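Long-range contacts in UDP-N-acetylglucosamine 2-epimerase (Methanocaldococcus jannaschii, PDB 4NES), which probably catalyses the reversible epimerisation at C-2 of UDP-N-acetylglucosamine to UDP-N-acetylmannosamine and forms a homodimer of GT-B-fold subunits: residues I46-L51 with V269-E273; D199-L203 with M276-E282; A295-P301 with R342-F348; V300-T304 with A333-M337. All coordinates share one frame; numbering follows the deposited sequence.

Contact 1 of 4, residues I46-L51 with V269-E273; sequences IFFEEL and VGYLE. With UDP (uridine-5'-diphosphate), chain C.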
# COMPACT_ATOMS: atom_id res chain seq x y z
N ILE A 46 -27.59 -6.92 -10.99
CA ILE A 46 -27.82 -7.89 -12.05
C ILE A 46 -26.88 -9.08 -11.96
O ILE A 46 -27.24 -10.20 -12.34
CB ILE A 46 -27.78 -7.21 -13.45
CG1 ILE A 46 -28.30 -8.16 -14.54
CG2 ILE A 46 -26.38 -6.71 -13.80
CD1 ILE A 46 -28.69 -7.45 -15.84
N PHE A 47 -25.67 -8.88 -11.44
CA PHE A 47 -24.71 -9.96 -11.33
C PHE A 47 -25.01 -10.87 -10.17
O PHE A 47 -24.87 -12.09 -10.28
CB PHE A 47 -23.29 -9.39 -11.29
CG PHE A 47 -22.96 -8.62 -12.52
CD1 PHE A 47 -22.72 -9.29 -13.71
CD2 PHE A 47 -23.01 -7.23 -12.52
CE1 PHE A 47 -22.47 -8.59 -14.88
CE2 PHE A 47 -22.76 -6.53 -13.68
CZ PHE A 47 -22.50 -7.21 -14.86
N PHE A 48 -25.44 -10.29 -9.05
CA PHE A 48 -25.89 -11.11 -7.94
C PHE A 48 -27.07 -11.98 -8.36
O PHE A 48 -27.16 -13.14 -7.94
CB PHE A 48 -26.24 -10.24 -6.72
CG PHE A 48 -25.04 -9.89 -5.89
CD1 PHE A 48 -24.20 -8.85 -6.25
CD2 PHE A 48 -24.73 -10.63 -4.75
CE1 PHE A 48 -23.09 -8.53 -5.48
CE2 PHE A 48 -23.62 -10.31 -3.98
CZ PHE A 48 -22.80 -9.26 -4.35
N GLU A 49 -27.95 -11.44 -9.19
CA GLU A 49 -29.10 -12.20 -9.67
C GLU A 49 -28.71 -13.29 -10.68
O GLU A 49 -29.05 -14.46 -10.50
CB GLU A 49 -30.14 -11.27 -10.29
CG GLU A 49 -31.37 -11.99 -10.83
CD GLU A 49 -32.15 -12.70 -9.74
OE1 GLU A 49 -32.05 -12.29 -8.57
OE2 GLU A 49 -32.88 -13.66 -10.06
N GLU A 50 -28.02 -12.91 -11.74
CA GLU A 50 -27.73 -13.87 -12.80
C GLU A 50 -26.77 -14.96 -12.34
O GLU A 50 -26.83 -16.08 -12.83
CB GLU A 50 -27.16 -13.17 -14.05
CG GLU A 50 -28.16 -12.28 -14.78
CD GLU A 50 -27.66 -11.80 -16.13
OE1 GLU A 50 -26.48 -12.02 -16.46
OE2 GLU A 50 -28.47 -11.21 -16.88
N LEU A 51 -25.90 -14.63 -11.39
CA LEU A 51 -24.90 -15.58 -10.92
C LEU A 51 -25.35 -16.31 -9.66
O LEU A 51 -24.58 -17.08 -9.08
CB LEU A 51 -23.55 -14.89 -10.71
CG LEU A 51 -22.98 -14.30 -12.00
CD1 LEU A 51 -21.74 -13.47 -11.74
CD2 LEU A 51 -22.66 -15.40 -13.00
N VAL A 269 -24.93 -4.43 -19.69
CA VAL A 269 -25.83 -5.59 -19.61
C VAL A 269 -25.30 -6.64 -18.65
O VAL A 269 -24.16 -6.58 -18.19
CB VAL A 269 -26.06 -6.23 -21.00
CG1 VAL A 269 -26.69 -5.22 -21.95
CG2 VAL A 269 -24.75 -6.78 -21.56
N GLY A 270 -26.14 -7.63 -18.34
CA GLY A 270 -25.77 -8.72 -17.45
C GLY A 270 -24.71 -9.62 -18.07
O GLY A 270 -24.43 -9.52 -19.27
N TYR A 271 -24.11 -10.47 -17.25
CA TYR A 271 -23.03 -11.34 -17.70
C TYR A 271 -23.46 -12.32 -18.79
O TYR A 271 -22.74 -12.54 -19.76
CB TYR A 271 -22.45 -12.10 -16.51
CG TYR A 271 -21.14 -12.78 -16.79
CD1 TYR A 271 -20.10 -12.09 -17.40
CD2 TYR A 271 -20.93 -14.11 -16.42
CE1 TYR A 271 -18.89 -12.71 -17.65
CE2 TYR A 271 -19.71 -14.73 -16.67
CZ TYR A 271 -18.70 -14.01 -17.29
OH TYR A 271 -17.49 -14.62 -17.53
N LEU A 272 -24.65 -12.90 -18.64
CA LEU A 272 -25.12 -13.87 -19.63
C LEU A 272 -25.29 -13.21 -20.99
O LEU A 272 -24.88 -13.74 -22.03
CB LEU A 272 -26.43 -14.51 -19.18
CG LEU A 272 -26.37 -15.24 -17.84
CD1 LEU A 272 -27.76 -15.76 -17.49
CD2 LEU A 272 -25.37 -16.38 -17.89
N GLU A 273 -25.91 -12.04 -20.97
CA GLU A 273 -26.11 -11.25 -22.17
C GLU A 273 -24.76 -10.86 -22.79
O GLU A 273 -24.57 -10.96 -24.01
CB GLU A 273 -26.94 -10.01 -21.84
CG GLU A 273 -28.41 -10.33 -21.52
CD GLU A 273 -28.63 -10.82 -20.10
OE1 GLU A 273 -27.72 -10.69 -19.25
OE2 GLU A 273 -29.73 -11.35 -19.84
N1 UDP C . -19.30 -7.29 -18.59
C2 UDP C . -20.63 -7.50 -18.46
N3 UDP C . -21.50 -6.68 -19.08
C4 UDP C . -21.09 -5.63 -19.83
C5 UDP C . -19.72 -5.37 -19.97
C6 UDP C . -18.84 -6.24 -19.32
O2 UDP C . -21.05 -8.45 -17.80
O4 UDP C . -22.03 -4.80 -20.44
C1' UDP C . -18.30 -8.13 -17.90
C2' UDP C . -17.33 -8.83 -18.69
O2' UDP C . -17.89 -10.00 -19.25
C3' UDP C . -16.23 -9.06 -17.75
C4' UDP C . -16.33 -7.95 -16.81
O4' UDP C . -17.50 -7.25 -17.12
O3' UDP C . -16.32 -10.27 -17.05
C5' UDP C . -15.20 -6.98 -16.90
O5' UDP C . -15.39 -5.87 -16.07
PA UDP C . -14.86 -4.42 -16.44
O1A UDP C . -15.88 -3.41 -15.97
O2A UDP C . -14.62 -4.35 -17.93
O3A UDP C . -13.54 -4.16 -15.61
PB UDP C . -12.06 -4.66 -15.71
O1B UDP C . -12.03 -6.14 -16.08
O2B UDP C . -11.32 -3.81 -16.72
O3B UDP C . -11.55 -4.41 -14.32
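E50 and F47 reach from helix 45-50 to the start of helix 271-280, joining the two halves of the GT-B fold across the cleft that holds UDP. The E50 chain, extended beyond CG, brings OE1 to the first turn of helix 271-280, where L272 N donates a nearly straight hydrogen bond to it (L272 N to E50 OE1, 3.0 Å). This N-H arrives on the syn side, 22° out of the carboxylate plane. The second oxygen faces E273, whose chain bends at CB-CG (chi2 80°). The two carboxylates lie with planes 38° apart and E50 OE2 only 2.5 Å from E273 OE1, so short that one of the two acids probably holds a proton.

F47 and Y271 cross at about a right angle: Y271 CB sits at the edge of the F47 ring, 3.9 Å from F47 CE1. The Y271 hydroxyl is hydrogen-bonded to E294 and T175, outside the two segments. G270, at the N-cap position, has no side chain, and I46 CD1 packs against its backbone, 3.6 Å from G270 CA. V269 reads the uracil with its backbone, V269 N donating to UDP O4 (3.0 Å) and V269 O accepting from UDP N3 (2.8 Å). Beside this pair, F47 CE1 turns the ring edge to UDP O2, at 3.2 Å.

Contact 2 of 4, residues D199-L203 with M276-E282; sequences DDYFL and MLEKNAE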
# COMPACT_ATOMS: atom_id res chain seq x y z
N ASP A 199 -25.46 -9.70 -38.67
CA ASP A 199 -24.81 -10.71 -37.84
C ASP A 199 -23.34 -10.38 -37.62
O ASP A 199 -22.75 -10.79 -36.62
CB ASP A 199 -24.96 -12.10 -38.48
CG ASP A 199 -26.40 -12.48 -38.71
OD1 ASP A 199 -27.25 -12.15 -37.86
OD2 ASP A 199 -26.69 -13.10 -39.76
N ASP A 200 -22.76 -9.63 -38.55
CA ASP A 200 -21.37 -9.19 -38.43
C ASP A 200 -21.25 -7.89 -37.64
O ASP A 200 -21.77 -6.85 -38.05
CB ASP A 200 -20.75 -8.99 -39.82
CG ASP A 200 -20.09 -10.24 -40.36
OD1 ASP A 200 -20.38 -11.34 -39.85
OD2 ASP A 200 -19.29 -10.11 -41.31
N TYR A 201 -20.58 -7.94 -36.49
CA TYR A 201 -20.36 -6.72 -35.72
C TYR A 201 -19.06 -6.78 -34.94
O TYR A 201 -18.51 -7.86 -34.72
CB TYR A 201 -21.52 -6.47 -34.75
CG TYR A 201 -21.69 -7.55 -33.70
CD1 TYR A 201 -22.50 -8.65 -33.94
CD2 TYR A 201 -21.05 -7.47 -32.47
CE1 TYR A 201 -22.67 -9.64 -32.99
CE2 TYR A 201 -21.20 -8.46 -31.51
CZ TYR A 201 -22.02 -9.55 -31.78
OH TYR A 201 -22.20 -10.55 -30.85
N PHE A 202 -18.55 -5.62 -34.54
CA PHE A 202 -17.45 -5.54 -33.59
C PHE A 202 -18.06 -5.13 -32.26
O PHE A 202 -18.97 -4.30 -32.23
CB PHE A 202 -16.41 -4.50 -34.00
CG PHE A 202 -15.67 -4.80 -35.28
CD1 PHE A 202 -15.78 -6.04 -35.91
CD2 PHE A 202 -14.85 -3.83 -35.85
CE1 PHE A 202 -15.09 -6.29 -37.09
CE2 PHE A 202 -14.15 -4.09 -37.02
CZ PHE A 202 -14.27 -5.31 -37.64
N LEU A 203 -17.56 -5.70 -31.17
CA LEU A 203 -18.02 -5.34 -29.84
C LEU A 203 -17.00 -4.43 -29.16
O LEU A 203 -15.80 -4.74 -29.14
CB LEU A 203 -18.20 -6.62 -29.01
CG LEU A 203 -18.74 -6.46 -27.58
CD1 LEU A 203 -20.17 -5.92 -27.55
CD2 LEU A 203 -18.66 -7.79 -26.86
N MSE A 276 -22.87 -13.66 -24.58
CA MSE A 276 -23.42 -13.87 -25.91
C MSE A 276 -22.92 -12.84 -26.92
O MSE A 276 -22.58 -13.18 -28.05
CB MSE A 276 -24.95 -13.88 -25.85
CG MSE A 276 -25.54 -15.13 -25.23
SE MSE A 276 -25.06 -16.74 -26.21
CE MSE A 276 -25.89 -16.30 -27.92
N LEU A 277 -22.85 -11.58 -26.50
CA LEU A 277 -22.29 -10.57 -27.39
C LEU A 277 -20.83 -10.85 -27.71
O LEU A 277 -20.40 -10.70 -28.85
CB LEU A 277 -22.45 -9.18 -26.78
CG LEU A 277 -23.88 -8.65 -26.72
CD1 LEU A 277 -23.90 -7.38 -25.89
CD2 LEU A 277 -24.43 -8.39 -28.12
N GLU A 278 -20.05 -11.27 -26.71
CA GLU A 278 -18.64 -11.59 -26.97
C GLU A 278 -18.50 -12.78 -27.90
O GLU A 278 -17.74 -12.72 -28.89
CB GLU A 278 -17.92 -11.90 -25.67
CG GLU A 278 -17.75 -10.72 -24.74
CD GLU A 278 -17.12 -11.12 -23.43
OE1 GLU A 278 -17.52 -12.16 -22.87
OE2 GLU A 278 -16.23 -10.40 -22.95
N LYS A 279 -19.22 -13.86 -27.59
CA LYS A 279 -19.06 -15.10 -28.32
C LYS A 279 -19.33 -14.92 -29.80
O LYS A 279 -18.69 -15.54 -30.65
CB LYS A 279 -20.00 -16.17 -27.75
CG LYS A 279 -19.85 -17.53 -28.42
CD LYS A 279 -20.87 -18.53 -27.91
CE LYS A 279 -20.68 -19.89 -28.58
NZ LYS A 279 -21.00 -19.85 -30.03
N ASN A 280 -20.28 -14.04 -30.11
CA ASN A 280 -20.74 -13.88 -31.49
C ASN A 280 -20.13 -12.71 -32.25
O ASN A 280 -20.46 -12.48 -33.41
CB ASN A 280 -22.27 -13.81 -31.52
CG ASN A 280 -22.91 -15.13 -31.16
OD1 ASN A 280 -22.98 -16.04 -31.99
ND2 ASN A 280 -23.38 -15.26 -29.92
N ALA A 281 -19.22 -11.99 -31.61
CA ALA A 281 -18.60 -10.82 -32.23
C ALA A 281 -17.57 -11.27 -33.26
O ALA A 281 -16.88 -12.28 -33.06
CB ALA A 281 -17.93 -9.97 -31.16
N GLU A 282 -17.45 -10.54 -34.37
CA GLU A 282 -16.40 -10.86 -35.34
C GLU A 282 -15.04 -10.48 -34.75
O GLU A 282 -14.04 -11.16 -34.98
CB GLU A 282 -16.62 -10.14 -36.67
CG GLU A 282 -15.58 -10.51 -37.72
CD GLU A 282 -15.87 -9.90 -39.08
OE1 GLU A 282 -16.62 -8.90 -39.14
OE2 GLU A 282 -15.35 -10.43 -40.08
O HOH W 1 -20.33 -10.81 -35.64
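Y201 and E282 supply the hydrogen bonds that tie strand 201-205 to helix 271-280 and to the turn that follows it. The Y201 hydroxyl donates to L277 O (2.7 Å from Y201 OH), meeting a lone pair in the carbonyl plane. The Y201 ring is brought there by a first torsion that sets CG between the backbone N and the carbonyl carbon (chi1 63°). E282 N donates to Y201 O over 2.9 Å, nearly along the C=O axis. One water joins the backbones as well, donating to D199 O and N280 O while accepting from Y201 N. On the other segment, N280 ND2 and N280 N reach M276 O from opposite faces of its plane.

Apolar packing fills the space between these bonds. A281 CA lies over one face of the Y201 ring in a CH-pi contact, 4.0 Å from the centroid, and A281 CB is 3.6 Å from Y201 CE2. L203 crosses L277 at about a right angle, and its CD2 also meets E278 CG at 3.7 Å.

Charge gathers at the outer end. D200 OD2 and E282 OE1 are 3.6 Å apart, their carboxylate planes turned 43° from each other; K234 forms a salt bridge with E282 and a weak, long ion pair with D200, which would ease the repulsion.

Helix 271-280 belongs to the beta-alpha-beta crossover from strand 263-266 to strand 283-286. The axis of residues 276-280 makes 127° with that of strand 201-203, with helices 170-183 and 186-195 packed against M276.

Contact 3 of 4, residues A295-P301 with R342-F348; sequences ACILKVP and RNWKNPF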
# COMPACT_ATOMS: atom_id res chain seq x y z
N ALA A 295 -12.21 -12.73 -24.38
CA ALA A 295 -12.01 -12.79 -25.83
C ALA A 295 -11.07 -13.96 -26.14
O ALA A 295 -11.32 -14.75 -27.05
CB ALA A 295 -11.44 -11.48 -26.34
N CYS A 296 -10.01 -14.09 -25.35
CA CYS A 296 -9.04 -15.15 -25.57
C CYS A 296 -9.69 -16.52 -25.36
O CYS A 296 -9.54 -17.44 -26.18
CB CYS A 296 -7.85 -14.94 -24.64
SG CYS A 296 -6.53 -16.15 -24.83
N ILE A 297 -10.43 -16.65 -24.27
CA ILE A 297 -11.09 -17.90 -23.92
C ILE A 297 -12.11 -18.32 -24.98
O ILE A 297 -12.20 -19.50 -25.34
CB ILE A 297 -11.76 -17.76 -22.54
CG1 ILE A 297 -10.68 -17.60 -21.46
CG2 ILE A 297 -12.68 -18.95 -22.25
CD1 ILE A 297 -11.20 -16.98 -20.16
N LEU A 298 -12.87 -17.35 -25.48
CA LEU A 298 -13.93 -17.60 -26.45
C LEU A 298 -13.43 -17.70 -27.88
O LEU A 298 -14.23 -17.94 -28.80
CB LEU A 298 -14.98 -16.49 -26.35
CG LEU A 298 -15.72 -16.44 -25.03
CD1 LEU A 298 -16.58 -15.18 -24.94
CD2 LEU A 298 -16.58 -17.69 -24.85
N LYS A 299 -12.12 -17.53 -28.08
CA LYS A 299 -11.48 -17.61 -29.40
C LYS A 299 -12.00 -16.53 -30.35
O LYS A 299 -12.25 -16.79 -31.54
CB LYS A 299 -11.66 -18.99 -30.04
CG LYS A 299 -11.29 -20.15 -29.16
CD LYS A 299 -9.83 -20.15 -28.77
CE LYS A 299 -9.55 -21.35 -27.87
NZ LYS A 299 -8.17 -21.34 -27.32
N VAL A 300 -12.19 -15.33 -29.82
CA VAL A 300 -12.59 -14.19 -30.63
C VAL A 300 -11.44 -13.21 -30.61
O VAL A 300 -10.98 -12.84 -29.54
CB VAL A 300 -13.86 -13.53 -30.04
CG1 VAL A 300 -14.28 -12.33 -30.85
CG2 VAL A 300 -15.01 -14.55 -29.97
N PRO A 301 -10.93 -12.81 -31.79
CA PRO A 301 -9.78 -11.90 -31.80
C PRO A 301 -10.05 -10.60 -31.04
O PRO A 301 -11.15 -10.05 -31.10
CB PRO A 301 -9.59 -11.61 -33.30
CG PRO A 301 -10.26 -12.73 -34.00
CD PRO A 301 -11.41 -13.13 -33.14
N ARG A 342 -8.73 -18.40 -35.72
CA ARG A 342 -9.15 -18.37 -34.33
C ARG A 342 -8.73 -19.62 -33.58
O ARG A 342 -9.54 -20.29 -32.93
CB ARG A 342 -10.65 -18.10 -34.24
CG ARG A 342 -10.97 -16.83 -34.99
CD ARG A 342 -12.43 -16.44 -34.99
NE ARG A 342 -12.57 -15.22 -35.78
CZ ARG A 342 -13.52 -14.31 -35.60
NH1 ARG A 342 -14.42 -14.48 -34.64
NH2 ARG A 342 -13.56 -13.24 -36.37
N ASN A 343 -7.45 -19.93 -33.71
CA ASN A 343 -6.83 -20.96 -32.92
C ASN A 343 -5.65 -20.36 -32.17
O ASN A 343 -4.84 -19.62 -32.73
CB ASN A 343 -6.44 -22.19 -33.77
CG ASN A 343 -5.07 -22.05 -34.43
OD1 ASN A 343 -4.70 -20.99 -34.92
ND2 ASN A 343 -4.33 -23.15 -34.47
N TRP A 344 -5.63 -20.62 -30.87
CA TRP A 344 -4.51 -20.28 -30.02
C TRP A 344 -4.67 -21.04 -28.72
O TRP A 344 -5.76 -21.53 -28.42
CB TRP A 344 -4.42 -18.76 -29.76
CG TRP A 344 -5.71 -18.09 -29.38
CD1 TRP A 344 -6.35 -18.14 -28.16
CD2 TRP A 344 -6.48 -17.21 -30.20
NE1 TRP A 344 -7.48 -17.35 -28.20
CE2 TRP A 344 -7.59 -16.78 -29.45
CE3 TRP A 344 -6.35 -16.75 -31.53
CZ2 TRP A 344 -8.56 -15.91 -29.96
CZ3 TRP A 344 -7.32 -15.89 -32.04
CH2 TRP A 344 -8.41 -15.48 -31.25
N LYS A 345 -3.59 -21.14 -27.97
CA LYS A 345 -3.59 -21.78 -26.66
C LYS A 345 -4.37 -20.95 -25.65
O LYS A 345 -4.43 -19.73 -25.78
CB LYS A 345 -2.14 -21.96 -26.21
CG LYS A 345 -1.85 -21.68 -24.75
CD LYS A 345 -0.54 -22.35 -24.36
CE LYS A 345 -0.09 -21.97 -22.97
NZ LYS A 345 0.47 -20.60 -22.97
N ASN A 346 -5.02 -21.59 -24.67
CA ASN A 346 -5.54 -20.85 -23.52
C ASN A 346 -4.59 -20.98 -22.34
O ASN A 346 -4.40 -22.06 -21.79
CB ASN A 346 -6.97 -21.22 -23.11
CG ASN A 346 -7.45 -20.45 -21.87
OD1 ASN A 346 -7.59 -19.20 -21.88
ND2 ASN A 346 -7.71 -21.19 -20.79
N PRO A 347 -4.00 -19.85 -21.95
CA PRO A 347 -2.97 -19.78 -20.91
C PRO A 347 -3.57 -19.69 -19.51
O PRO A 347 -2.81 -19.71 -18.54
CB PRO A 347 -2.25 -18.48 -21.25
CG PRO A 347 -3.32 -17.62 -21.86
CD PRO A 347 -4.21 -18.56 -22.62
N PHE A 348 -4.89 -19.61 -19.39
CA PHE A 348 -5.48 -19.24 -18.11
C PHE A 348 -6.05 -20.38 -17.28
O PHE A 348 -6.68 -20.15 -16.24
CB PHE A 348 -6.52 -18.14 -18.31
CG PHE A 348 -5.95 -16.87 -18.87
CD1 PHE A 348 -4.88 -16.24 -18.24
CD2 PHE A 348 -6.46 -16.33 -20.04
CE1 PHE A 348 -4.34 -15.08 -18.76
CE2 PHE A 348 -5.93 -15.16 -20.56
CZ PHE A 348 -4.87 -14.54 -19.92
O HOH W 2 -7.90 -22.90 -30.26
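W344 packs tightly against the carboxyl end of helix 289-298, where its indole enters with the edge leading. NE1 donates to C296 O (2.9 Å from W344 NE1), using a lone pair in the carbonyl plane, with the acceptor close to the ring plane. A first torsion of 47° sets W344 CG between its backbone N and carbonyl carbon and aims the indole at the helix end. There K299, with positive phi, closes a Schellman motif, its N also bonded to C296 O. The K299 chain runs antiparallel to the W344 side chain over one face, placing CD 4.1 Å from the centroid of the five-membered ring in a CH-pi contact. C296 SG meets the same ring obliquely and also approaches P347 CD at 4.0 Å. At the other end, P301 CD lies over the centre of the R342 guanidinium, 3.4 Å from R342 CZ.

The outer side is more polar. K299 NZ donates to W344 O over 2.7 Å, tilted 29° from the carbonyl plane, and weakly to a water that also accepts from W344 N. The fit is looser at N346, which approaches the helix through OD1, 3.5 Å from I297 CG1. N343 and K345 turn their CB atoms away from the helix, and both are exposed.

The chemistry pins an irregular segment to a helix end: one indole N-H and one ammonium each spend themselves on a backbone carbonyl, and C296 O takes two donors. The negative end of the helix dipole would probably favour both W344 NE1 and the K299 ammonium.

Contact 4 of 4, residues V300-T304 with A333-M337; sequences VPCIT and AVEIM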
# COMPACT_ATOMS: atom_id res chain seq x y z
N VAL A 300 -12.19 -15.33 -29.82
CA VAL A 300 -12.59 -14.19 -30.63
C VAL A 300 -11.44 -13.21 -30.61
O VAL A 300 -10.98 -12.84 -29.54
CB VAL A 300 -13.86 -13.53 -30.04
CG1 VAL A 300 -14.28 -12.33 -30.85
CG2 VAL A 300 -15.01 -14.55 -29.97
N PRO A 301 -10.93 -12.81 -31.79
CA PRO A 301 -9.78 -11.90 -31.80
C PRO A 301 -10.05 -10.60 -31.04
O PRO A 301 -11.15 -10.05 -31.10
CB PRO A 301 -9.59 -11.61 -33.30
CG PRO A 301 -10.26 -12.73 -34.00
CD PRO A 301 -11.41 -13.13 -33.14
N CYS A 302 -9.03 -10.12 -30.35
CA CYS A 302 -9.15 -8.95 -29.50
C CYS A 302 -8.17 -7.86 -29.93
O CYS A 302 -7.03 -8.15 -30.32
CB CYS A 302 -8.90 -9.35 -28.04
SG CYS A 302 -9.33 -8.06 -26.84
N ILE A 303 -8.62 -6.62 -29.88
CA ILE A 303 -7.75 -5.47 -30.08
C ILE A 303 -7.86 -4.61 -28.83
O ILE A 303 -8.96 -4.17 -28.47
CB ILE A 303 -8.12 -4.67 -31.33
CG1 ILE A 303 -7.82 -5.49 -32.58
CG2 ILE A 303 -7.36 -3.34 -31.36
CD1 ILE A 303 -8.45 -4.92 -33.83
N THR A 304 -6.73 -4.39 -28.17
CA THR A 304 -6.73 -3.69 -26.89
C THR A 304 -6.29 -2.24 -27.07
O THR A 304 -5.19 -1.96 -27.57
CB THR A 304 -5.86 -4.41 -25.84
OG1 THR A 304 -6.40 -5.72 -25.62
CG2 THR A 304 -5.88 -3.66 -24.52
N ALA A 333 -4.39 -3.27 -37.20
CA ALA A 333 -4.78 -4.37 -36.31
C ALA A 333 -6.11 -5.03 -36.72
O ALA A 333 -6.25 -6.25 -36.61
CB ALA A 333 -4.86 -3.89 -34.88
N VAL A 334 -7.07 -4.23 -37.17
CA VAL A 334 -8.34 -4.78 -37.63
C VAL A 334 -8.12 -5.70 -38.82
O VAL A 334 -8.66 -6.81 -38.87
CB VAL A 334 -9.36 -3.68 -37.95
CG1 VAL A 334 -10.58 -4.26 -38.63
CG2 VAL A 334 -9.78 -2.95 -36.68
N GLU A 335 -7.29 -5.27 -39.77
CA GLU A 335 -6.97 -6.10 -40.92
C GLU A 335 -6.32 -7.42 -40.50
O GLU A 335 -6.71 -8.49 -40.96
CB GLU A 335 -6.05 -5.35 -41.89
CG GLU A 335 -5.80 -6.09 -43.19
CD GLU A 335 -4.95 -5.29 -44.15
OE1 GLU A 335 -5.35 -5.13 -45.32
OE2 GLU A 335 -3.86 -4.83 -43.73
N ILE A 336 -5.33 -7.33 -39.61
CA ILE A 336 -4.63 -8.51 -39.12
C ILE A 336 -5.60 -9.46 -38.43
O ILE A 336 -5.62 -10.66 -38.71
CB ILE A 336 -3.51 -8.11 -38.13
CG1 ILE A 336 -2.43 -7.28 -38.86
CG2 ILE A 336 -2.90 -9.34 -37.47
CD1 ILE A 336 -1.42 -6.64 -37.93
N MSE A 337 -6.42 -8.92 -37.53
CA MSE A 337 -7.31 -9.76 -36.73
C MSE A 337 -8.50 -10.32 -37.52
O MSE A 337 -9.00 -11.39 -37.20
CB MSE A 337 -7.76 -9.00 -35.49
CG MSE A 337 -6.64 -8.75 -34.50
SE MSE A 337 -5.63 -10.39 -34.15
CE MSE A 337 -5.51 -10.26 -32.22
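In the sheet of the C-terminal Rossmann-like domain, strand 302-304 is packed against helix 327-338 through I303, P301 and M337, a selenomethionine. I303 points at the helix, its CG1 anti to the carbonyl carbon (chi1 -68°), which carries CD1 into the angle between two helix residues. There CD1 lies 3.9 Å from A333 CB and 3.7 Å from V334 CG2, the I303 and V334 side chains crossing at about a right angle. I303 and M337 instead slide past each other in opposite directions, with I303 CG1 4.0 Å from M337 CG.

The helix follows strand 320-322, the neighbour of 302-304 at the edge of this parallel sheet, and runs back nearly antiparallel to them: the axis of residues 333-337 makes 159° with that of strand 302-304, 9.1 Å away at closest approach. I303 and A333 both touch I321 of that edge strand, while V334 leans on I228 and Y232 of helix 215-232.

Just before the strand, P301 CB meets M337 CB at 3.9 Å. The selenomethionine chain then bends at chi2 (-48°) and again at chi3, and its CE methyl comes to rest 3.2 Å from C302 O, with no hydrogen bond across the contact.

How the contacts relate
Contact 1 bridges the two halves of the GT-B fold at the UDP site, whereas contacts 2, 3 and 4 lie within the C-terminal half. Helix 271-280 connects contact 1 to contact 2, their centres 18 Å apart; the segments of these two contacts alternate along the chain. Contacts 3 and 4 follow in sequence and share V300 and P301, between helix 289-298 and strand 302-304, with centres 12 Å apart. Contacts 2 and 4 reach the same six-stranded parallel sheet, and V300 packs against A281 and E278 of contact 2. Packing thus runs from helix 271-280, whose start borders the UDP site, through V300 and P301 to helix 327-338; contact 1 joins it through the chain of helix 271-280.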